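Local coordinates for PfkB family carbohydrate kinase (PDB 4GM6), which probably phosphorylates a sugar or sugar acid, as a bacterial member of the PfkB family of carbohydrate kinases, at residues 265-268 and 273-276; 316-321 and 340-345. All blocks are in the same frame, centred on the assembly; numbering follows the deposited sequence.

How the interactions relate
Both contacts lie in the C-terminal half of the chain and on the same side of its centre, with their own centres about 14 Å apart. The chain first runs along strand 261-270, turns, and returns as strand 273-282; interaction 1 closes this short hairpin at the outer end of the large mixed sheet within the chain. It then passes through helix 291-304 into helix 309-323, and interaction 2 closes the loop from there to helix 335-344. The two loops follow in series, neither nested nor crossed. They meet where Thr317 packs on Gly266, its OG1 3.1 Å from the glycine CA, which ties the hairpin to the helical layer.

Interaction 1: 265-268 and 273-276; sequences QGHL and ECWE
With CG of both His267 and Glu276 anti to its own carbonyl carbon (chi1 -69° and -58°), the two side chains rise side by side from one face of an antiparallel beta hairpin, strands 261-270 and 273-282. Along this flank, CD2 of the imidazole lies 3.5 Å from CG of Glu276, so the histidine rests against the aliphatic part of the glutamate, with ring and carboxylate planes steeply inclined to each other. SG of Cys274 approaches the same ring obliquely, 4.7 Å from its centroid. Gln265 reaches over with an extended chain and brings NE2 near OE1 of Glu276, but its amide hydrogen bond goes to the carbonyl oxygen of Ser277.

His267 and Glu276 form a non-hydrogen-bonded pair, while the next pair, Leu268 and Trp275, is joined in both directions. The bond from N of Leu268 to O of Trp275 is 3.0 Å long and lies in the carbonyl plane. Its companion, from N of Trp275 to O of Leu268, is shorter at 2.8 Å, with the donor 37° above the plane of the Leu268 carbonyl. The side chains of this pair turn to the other face, where Leu268 packs on Val313 and Thr312 and Trp275 on Pro309. Helix 309-323 thus packs on this face of the hairpin, whose strand 273-282 is the outermost of the nine-stranded sheet within this chain. The oxygen of Leu268 also meets the indole at its edge and in its plane, 3.4 Å from CD1 of Trp275.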
# COMPACT_ATOMS: atom_id res chain seq x y z
N GLN C 265 1.33 -1.92 34.88
CA GLN C 265 0.54 -1.90 36.10
C GLN C 265 0.50 -0.44 36.54
O GLN C 265 1.53 0.23 36.58
CB GLN C 265 1.20 -2.76 37.17
CG GLN C 265 0.52 -2.72 38.53
CD GLN C 265 1.08 -3.74 39.50
OE1 GLN C 265 2.29 -3.81 39.71
NE2 GLN C 265 0.20 -4.52 40.12
N GLY C 266 -0.69 0.07 36.81
CA GLY C 266 -0.81 1.47 37.21
C GLY C 266 -0.62 1.60 38.71
O GLY C 266 -1.01 0.70 39.46
N HIS C 267 -0.00 2.71 39.13
CA HIS C 267 0.11 3.09 40.53
C HIS C 267 -0.54 4.46 40.71
O HIS C 267 -0.42 5.36 39.86
CB HIS C 267 1.57 3.18 40.98
CG HIS C 267 2.29 1.86 41.05
ND1 HIS C 267 3.67 1.76 41.04
CD2 HIS C 267 1.83 0.57 41.09
CE1 HIS C 267 4.03 0.47 41.07
NE2 HIS C 267 2.93 -0.27 41.10
N LEU C 268 -1.23 4.62 41.82
CA LEU C 268 -1.76 5.92 42.21
C LEU C 268 -1.66 6.06 43.73
O LEU C 268 -2.26 5.28 44.48
CB LEU C 268 -3.21 6.07 41.72
CG LEU C 268 -3.92 7.39 42.01
CD1 LEU C 268 -3.07 8.59 41.59
CD2 LEU C 268 -5.27 7.42 41.30
N GLU C 273 -1.38 6.18 50.98
CA GLU C 273 -1.60 4.87 50.37
C GLU C 273 -1.27 4.82 48.89
O GLU C 273 -1.63 5.71 48.12
CB GLU C 273 -3.05 4.42 50.57
CG GLU C 273 -3.46 4.26 52.02
CD GLU C 273 -4.77 3.51 52.16
OE1 GLU C 273 -4.88 2.38 51.62
OE2 GLU C 273 -5.70 4.04 52.81
N CYS C 274 -0.58 3.74 48.49
CA CYS C 274 -0.37 3.42 47.10
C CYS C 274 -1.47 2.43 46.73
O CYS C 274 -1.74 1.48 47.49
CB CYS C 274 1.02 2.82 46.88
SG CYS C 274 1.53 2.62 45.14
N TRP C 275 -2.13 2.67 45.60
CA TRP C 275 -3.17 1.80 45.05
C TRP C 275 -2.74 1.26 43.68
O TRP C 275 -2.40 2.04 42.79
CB TRP C 275 -4.47 2.59 44.85
CG TRP C 275 -5.01 3.18 46.10
CD1 TRP C 275 -4.69 4.40 46.63
CD2 TRP C 275 -5.98 2.60 46.97
NE1 TRP C 275 -5.40 4.60 47.79
CE2 TRP C 275 -6.19 3.51 48.03
CE3 TRP C 275 -6.68 1.39 46.97
CZ2 TRP C 275 -7.08 3.25 49.07
CZ3 TRP C 275 -7.56 1.12 48.01
CH2 TRP C 275 -7.76 2.06 49.05
N GLU C 276 -2.78 -0.06 43.51
CA GLU C 276 -2.34 -0.68 42.26
C GLU C 276 -3.49 -1.26 41.45
O GLU C 276 -4.50 -1.67 42.00
CB GLU C 276 -1.33 -1.79 42.54
CG GLU C 276 -0.09 -1.34 43.30
CD GLU C 276 0.60 -2.48 44.02
OE1 GLU C 276 0.54 -3.63 43.53
OE2 GLU C 276 1.20 -2.23 45.09

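Interaction 2: 316-321 and 340-345; sequences ATAAAG and DFAADK
Ala318 on helix 309-323 rests its methyl group against two side chains of helix 335-344, Phe341 and Ala342, and the whole contact rests on these three residues. The Ala318 methyl points at CB of Ala342, 3.8 Å from its own CB, and meets that methyl from the side. The small side chains let the backbones come close, with 5.5 Å between the CA atoms of Ala318 and Ala342. Phe341 holds its CG anti to the backbone N (chi1 176°), which swings the benzyl group across the gap from 340-345 toward helix 309-323. With chi2 at 63° the ring is turned so that an edge, not a face, reaches the alanine: CB of Ala318 lies near the ring plane, 3.9 Å from CD2 of Phe341. Seen from this CB, the ring edge and the Ala342 methyl lie roughly at right angles to each other.

The contact is wholly apolar and small, burying 118 Å² over both sides. Its two alanines are buried, whereas Phe341 remains partly exposed and also packs on Leu120 of a second subunit, so this ring belongs both to the helix pair and to a subunit interface. Ala318 touches Tyr280 of strand 273-282 as well, which places the methyl group where the hairpin strand and the two helices converge. This small alanine-and-phenylalanine contact joins the last two helices of the chain, in the helical layer that packs on the large sheet of the alpha/beta PfkB (ribokinase-like) fold.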
# COMPACT_ATOMS: atom_id res chain seq x y z
N ALA C 316 -7.68 3.84 34.45
CA ALA C 316 -6.58 4.47 33.73
C ALA C 316 -5.57 3.45 33.21
O ALA C 316 -5.06 3.60 32.11
CB ALA C 316 -5.87 5.50 34.60
N THR C 317 -5.28 2.42 34.00
CA THR C 317 -4.38 1.38 33.52
C THR C 317 -4.99 0.65 32.32
O THR C 317 -4.28 0.28 31.39
CB THR C 317 -4.00 0.39 34.63
OG1 THR C 317 -3.53 1.12 35.77
CG2 THR C 317 -2.90 -0.55 34.14
N ALA C 318 -6.31 0.44 32.35
CA ALA C 318 -7.00 -0.18 31.22
C ALA C 318 -6.92 0.69 29.98
O ALA C 318 -6.70 0.21 28.87
CB ALA C 318 -8.44 -0.47 31.58
N ALA C 319 -7.09 2.00 30.16
CA ALA C 319 -7.04 2.92 29.03
C ALA C 319 -5.67 2.89 28.38
O ALA C 319 -5.54 2.88 27.15
CB ALA C 319 -7.33 4.34 29.51
N ALA C 320 -4.65 2.92 29.21
CA ALA C 320 -3.27 2.90 28.74
C ALA C 320 -2.96 1.59 28.03
O ALA C 320 -2.26 1.56 27.02
CB ALA C 320 -2.32 3.09 29.92
N GLY C 321 -3.49 0.49 28.57
CA GLY C 321 -3.24 -0.82 27.99
C GLY C 321 -3.80 -0.91 26.58
O GLY C 321 -3.11 -1.36 25.66
N ASP C 340 -15.71 -1.09 30.18
CA ASP C 340 -16.10 -2.48 29.96
C ASP C 340 -14.86 -3.37 29.96
O ASP C 340 -14.86 -4.45 30.54
CB ASP C 340 -16.87 -2.65 28.65
CG ASP C 340 -18.30 -2.15 28.74
OD1 ASP C 340 -18.83 -1.99 29.86
OD2 ASP C 340 -18.91 -1.93 27.67
N PHE C 341 -13.79 -2.90 29.33
CA PHE C 341 -12.58 -3.70 29.32
C PHE C 341 -12.05 -3.89 30.73
O PHE C 341 -11.69 -5.00 31.13
CB PHE C 341 -11.49 -3.08 28.45
CG PHE C 341 -10.20 -3.85 28.49
CD1 PHE C 341 -10.14 -5.16 28.02
CD2 PHE C 341 -9.06 -3.29 29.03
CE1 PHE C 341 -8.96 -5.88 28.08
CE2 PHE C 341 -7.87 -4.00 29.09
CZ PHE C 341 -7.82 -5.29 28.62
N ALA C 342 -12.00 -2.80 31.49
CA ALA C 342 -11.52 -2.85 32.86
C ALA C 342 -12.35 -3.82 33.69
O ALA C 342 -11.82 -4.54 34.54
CB ALA C 342 -11.54 -1.47 33.48
N ALA C 343 -13.66 -3.86 33.44
CA ALA C 343 -14.55 -4.69 34.23
C ALA C 343 -14.41 -6.17 33.88
O ALA C 343 -14.75 -7.03 34.68
CB ALA C 343 -15.99 -4.24 34.07
N ASP C 344 -13.92 -6.45 32.68
CA ASP C 344 -13.73 -7.85 32.26
C ASP C 344 -12.50 -8.49 32.90
O ASP C 344 -12.50 -9.69 33.18
CB ASP C 344 -13.64 -7.95 30.73
CG ASP C 344 -14.99 -8.10 30.09
OD1 ASP C 344 -16.01 -8.00 30.81
OD2 ASP C 344 -15.05 -8.32 28.86
N LYS C 345 -11.47 -7.69 33.12
CA LYS C 345 -10.24 -8.17 33.76
C LYS C 345 -10.41 -8.45 35.26
O LYS C 345 -9.49 -8.95 35.91
CB LYS C 345 -9.09 -7.17 33.50